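Local atomic coordinates of gene 12 protein (Mycobacterium phage D29, PDB entry 3HC7), a protein that hydrolyses the ester link between mycolic acids and arabinogalactan in the mycobacterial cell wall, helping the phage lyse its host. Residues A[162-165]-A[169-172]; A[227-232]-A[238-243]. All coordinates share one frame; numbering follows the deposited sequence.

In the fold
Contacts 1 and 2 lie side by side at the catalytic end of an alpha/beta-hydrolase fold, their centres about 14 Å apart. Contact 1 spans the loop after strand 157-161 that carries the inferred active-site residue Asp166; in contact 2 the catalytic His240 packs against the end of helix 212-230. His163 and Tyr242 couple the two: His163 N lies 2.8 Å from Tyr242 OH and His163 ND1 2.9 Å from Pro239 O, both probable hydrogen bonds, and the rings of His163 and Tyr242 stack. Tyr242 OH also bonds Asp166 OD2. The His240 side chain is about 4 Å from that of Asp166 and about 7 Å from that of the catalytic Ser82, nearest atoms in both cases.

Contact 1: A[162-165]-A[169-172]; sequences AHDG and ASIK
Ser170 faces the carbonyl O of His163 and the carboxylate of Asp164 across the acid loop of an alpha/beta-hydrolase fold, the loop that follows strand 157-161 and carries Asp166, the inferred acid of the catalytic triad. Its CB points at segment 162-165 and lies 4.1 Å from both His163 O and Asp164 OD1. From there chi1 of 59° tucks OG between the serine's own backbone N and carbonyl carbon, on the side where segment 162-165 lies. OG then stands 3.3 Å from His163 O and 3.7 Å from Asp164 OD1, neither of them a hydrogen bond; its bond goes to Asp166 O, so this buried hydroxyl ties Ser170 back to the backbone of Asp166, four residues earlier.

Asp164 reaches the serine with one carboxylate oxygen. Its CB starts out away from segment 169-172, but the carboxylate swings back, bringing OD1 near Ser170 while OD2 accepts a hydrogen bond from Ala137 N. His163 turns its ring away from Ser170, toward segment 238-243, and its NE2 bonds Asp129 OD1. Arg121 NE bonds Ala169 O, and beyond Ser170 the chain enters strand 171-172, which pairs with strand 140-141. At the other end of the contact two buried methyls face one another, Ala162 CB 4.5 Å from Ala169 CB.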
# COMPACT_ATOMS: atom_id res chain seq x y z
N ALA A 162 -8.14 -7.94 -0.08
CA ALA A 162 -8.66 -7.05 -1.10
C ALA A 162 -10.11 -7.37 -1.40
O ALA A 162 -10.46 -8.53 -1.61
CB ALA A 162 -7.82 -7.16 -2.37
N HIS A 163 -10.95 -6.34 -1.41
CA HIS A 163 -12.37 -6.50 -1.68
C HIS A 163 -12.69 -6.01 -3.08
O HIS A 163 -12.15 -4.99 -3.52
CB HIS A 163 -13.22 -5.66 -0.72
CG HIS A 163 -13.10 -6.05 0.71
ND1 HIS A 163 -13.17 -5.13 1.74
CD2 HIS A 163 -12.92 -7.26 1.30
CE1 HIS A 163 -13.03 -5.75 2.89
NE2 HIS A 163 -12.88 -7.04 2.66
N ASP A 164 -13.58 -6.70 -3.78
CA ASP A 164 -14.15 -6.10 -4.97
C ASP A 164 -14.98 -4.90 -4.52
O ASP A 164 -15.70 -4.97 -3.53
CB ASP A 164 -14.96 -7.10 -5.79
CG ASP A 164 -14.22 -7.58 -7.03
OD1 ASP A 164 -13.76 -6.72 -7.81
OD2 ASP A 164 -14.07 -8.81 -7.23
N GLY A 165 -14.85 -3.80 -5.24
CA GLY A 165 -15.44 -2.55 -4.80
C GLY A 165 -14.32 -1.61 -4.43
O GLY A 165 -14.44 -0.39 -4.55
N ALA A 169 -7.39 -1.47 -5.75
CA ALA A 169 -6.82 -2.74 -5.30
C ALA A 169 -7.28 -3.88 -6.20
O ALA A 169 -6.71 -4.97 -6.17
CB ALA A 169 -7.19 -3.01 -3.85
N SER A 170 -8.32 -3.64 -6.98
CA SER A 170 -8.91 -4.69 -7.81
C SER A 170 -9.46 -4.16 -9.13
O SER A 170 -10.67 -4.02 -9.30
CB SER A 170 -10.00 -5.43 -7.03
OG SER A 170 -11.03 -4.53 -6.63
N ILE A 171 -8.56 -3.86 -10.06
CA ILE A 171 -8.93 -3.47 -11.41
C ILE A 171 -8.94 -4.73 -12.25
O ILE A 171 -8.08 -5.60 -12.06
CB ILE A 171 -7.89 -2.50 -12.03
CG1 ILE A 171 -7.73 -1.25 -11.16
CG2 ILE A 171 -8.29 -2.11 -13.45
CD1 ILE A 171 -8.96 -0.35 -11.17
N LYS A 172 -9.89 -4.86 -13.16
CA LYS A 172 -9.91 -6.00 -14.07
C LYS A 172 -8.81 -5.81 -15.10
O LYS A 172 -8.67 -4.73 -15.67
CB LYS A 172 -11.28 -6.14 -14.75

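Contact 2: A[227-232]-A[238-243]; sequences TFFARS and WPHLYN
Trp238 meets the end of helix 212-230 with the six-membered part of its indole. With CG beside the backbone N, the side chain extends toward the helix, and its CZ3 lies 3.4 Å from Phe229 CE1, at the edge of the phenyl ring and in its plane. The two ring planes stand at 77°, with the centroids of the Phe229 ring and the six-membered ring of Trp238 5.4 Å apart. Farther out along the indole, Trp238 CH2 comes 4.4 Å from Phe228 CE2, a looser touch at the edge of a more exposed ring.

The chain then folds through Pro239 in a type I beta turn from Trp238 to Leu241, closed by a hydrogen bond from Leu241 N to Trp238 O (3.2 Å). The turn presents His240, the histidine of the serine-hydrolase catalytic triad in this alpha/beta-hydrolase fold, with its side chain close to that of Asp166, the inferred acid, and farther from that of the catalytic Ser82. Its chi1 of 59° places the imidazole between its own backbone N and carbonyl carbon, and Phe229 leans over the NE2-CE1 rim of one face: Phe229 CE1 is 3.4 Å from His240 NE2, and Phe229 CD1 is 3.5 Å from His240 CE1. The planes of these two rings are inclined at 42°. Leu241 covers the opposite face, its CG 4.0 Å above the plane of the His240 ring and over its centre, while Trp238 CD2 sits in plane at the imidazole edge. Farther along, Asn243 OD1 caps Tyr245 N at the start of helix 245-251.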
# COMPACT_ATOMS: atom_id res chain seq x y z
N THR A 227 -9.72 12.54 -1.11
CA THR A 227 -9.68 13.40 0.07
C THR A 227 -10.86 13.09 0.99
O THR A 227 -10.70 13.01 2.21
CB THR A 227 -9.70 14.89 -0.33
OG1 THR A 227 -8.48 15.22 -1.02
CG2 THR A 227 -9.85 15.77 0.89
N PHE A 228 -12.04 12.93 0.40
CA PHE A 228 -13.25 12.53 1.11
C PHE A 228 -13.06 11.26 1.94
O PHE A 228 -13.54 11.16 3.07
CB PHE A 228 -14.39 12.33 0.10
CG PHE A 228 -15.66 11.81 0.69
CD1 PHE A 228 -16.54 12.66 1.34
CD2 PHE A 228 -16.00 10.47 0.59
CE1 PHE A 228 -17.73 12.19 1.89
CE2 PHE A 228 -17.18 9.99 1.13
CZ PHE A 228 -18.04 10.85 1.78
N PHE A 229 -12.36 10.28 1.39
CA PHE A 229 -12.08 9.04 2.13
C PHE A 229 -11.02 9.24 3.22
O PHE A 229 -11.05 8.57 4.25
CB PHE A 229 -11.63 7.92 1.19
CG PHE A 229 -12.75 7.30 0.41
CD1 PHE A 229 -13.95 6.99 1.02
CD2 PHE A 229 -12.60 7.02 -0.94
CE1 PHE A 229 -14.99 6.42 0.30
CE2 PHE A 229 -13.63 6.45 -1.67
CZ PHE A 229 -14.83 6.15 -1.04
N ALA A 230 -10.09 10.15 2.97
CA ALA A 230 -8.95 10.35 3.85
C ALA A 230 -9.30 11.15 5.09
O ALA A 230 -8.78 10.89 6.18
CB ALA A 230 -7.82 11.04 3.09
N ARG A 231 -10.18 12.13 4.93
CA ARG A 231 -10.44 13.08 6.00
C ARG A 231 -11.92 13.38 6.11
O ARG A 231 -12.33 14.54 6.01
CB ARG A 231 -9.67 14.38 5.74
N SER A 232 -12.73 12.34 6.31
CA SER A 232 -14.17 12.54 6.40
C SER A 232 -14.84 11.41 7.16
O SER A 232 -14.58 10.23 6.91
CB SER A 232 -14.78 12.67 5.00
OG SER A 232 -15.83 13.62 4.98
N TRP A 238 -17.72 0.34 4.47
CA TRP A 238 -17.34 0.53 3.07
C TRP A 238 -16.37 -0.56 2.60
O TRP A 238 -15.71 -1.21 3.41
CB TRP A 238 -16.72 1.92 2.88
CG TRP A 238 -17.72 3.02 3.04
CD1 TRP A 238 -18.48 3.29 4.14
CD2 TRP A 238 -18.08 4.00 2.05
NE1 TRP A 238 -19.28 4.39 3.90
CE2 TRP A 238 -19.06 4.83 2.63
CE3 TRP A 238 -17.67 4.24 0.74
CZ2 TRP A 238 -19.62 5.90 1.94
CZ3 TRP A 238 -18.23 5.30 0.06
CH2 TRP A 238 -19.20 6.12 0.66
N PRO A 239 -16.29 -0.77 1.27
CA PRO A 239 -15.42 -1.79 0.67
C PRO A 239 -13.91 -1.49 0.78
O PRO A 239 -13.10 -2.42 0.71
CB PRO A 239 -15.84 -1.77 -0.81
CG PRO A 239 -16.42 -0.39 -1.00
CD PRO A 239 -17.18 -0.17 0.26
N HIS A 240 -13.55 -0.23 0.94
CA HIS A 240 -12.14 0.13 1.07
C HIS A 240 -11.65 -0.07 2.50
O HIS A 240 -10.49 0.21 2.80
CB HIS A 240 -11.91 1.58 0.63
CG HIS A 240 -12.70 2.57 1.43
ND1 HIS A 240 -12.12 3.43 2.34
CD2 HIS A 240 -14.03 2.82 1.47
CE1 HIS A 240 -13.06 4.18 2.89
NE2 HIS A 240 -14.23 3.83 2.39
N LEU A 241 -12.54 -0.54 3.37
CA LEU A 241 -12.22 -0.81 4.76
C LEU A 241 -12.12 -2.32 4.96
O LEU A 241 -12.70 -3.09 4.19
CB LEU A 241 -13.30 -0.22 5.69
CG LEU A 241 -13.66 1.25 5.51
CD1 LEU A 241 -14.76 1.67 6.48
CD2 LEU A 241 -12.43 2.14 5.66
N TYR A 242 -11.40 -2.75 6.00
CA TYR A 242 -11.18 -4.17 6.22
C TYR A 242 -11.30 -4.59 7.68
O TYR A 242 -10.99 -3.82 8.59
CB TYR A 242 -9.81 -4.60 5.67
CG TYR A 242 -9.73 -4.52 4.17
CD1 TYR A 242 -9.94 -5.65 3.39
CD2 TYR A 242 -9.48 -3.32 3.52
CE1 TYR A 242 -9.89 -5.59 2.01
CE2 TYR A 242 -9.43 -3.24 2.14
CZ TYR A 242 -9.63 -4.38 1.40
OH TYR A 242 -9.58 -4.32 0.03
N ASN A 243 -11.76 -5.82 7.90
CA ASN A 243 -11.66 -6.48 9.19
C ASN A 243 -10.23 -6.99 9.38
O ASN A 243 -9.72 -7.74 8.55
CB ASN A 243 -12.66 -7.64 9.24
CG ASN A 243 -12.44 -8.54 10.45
OD1 ASN A 243 -12.02 -8.08 11.51
ND2 ASN A 243 -12.75 -9.82 10.29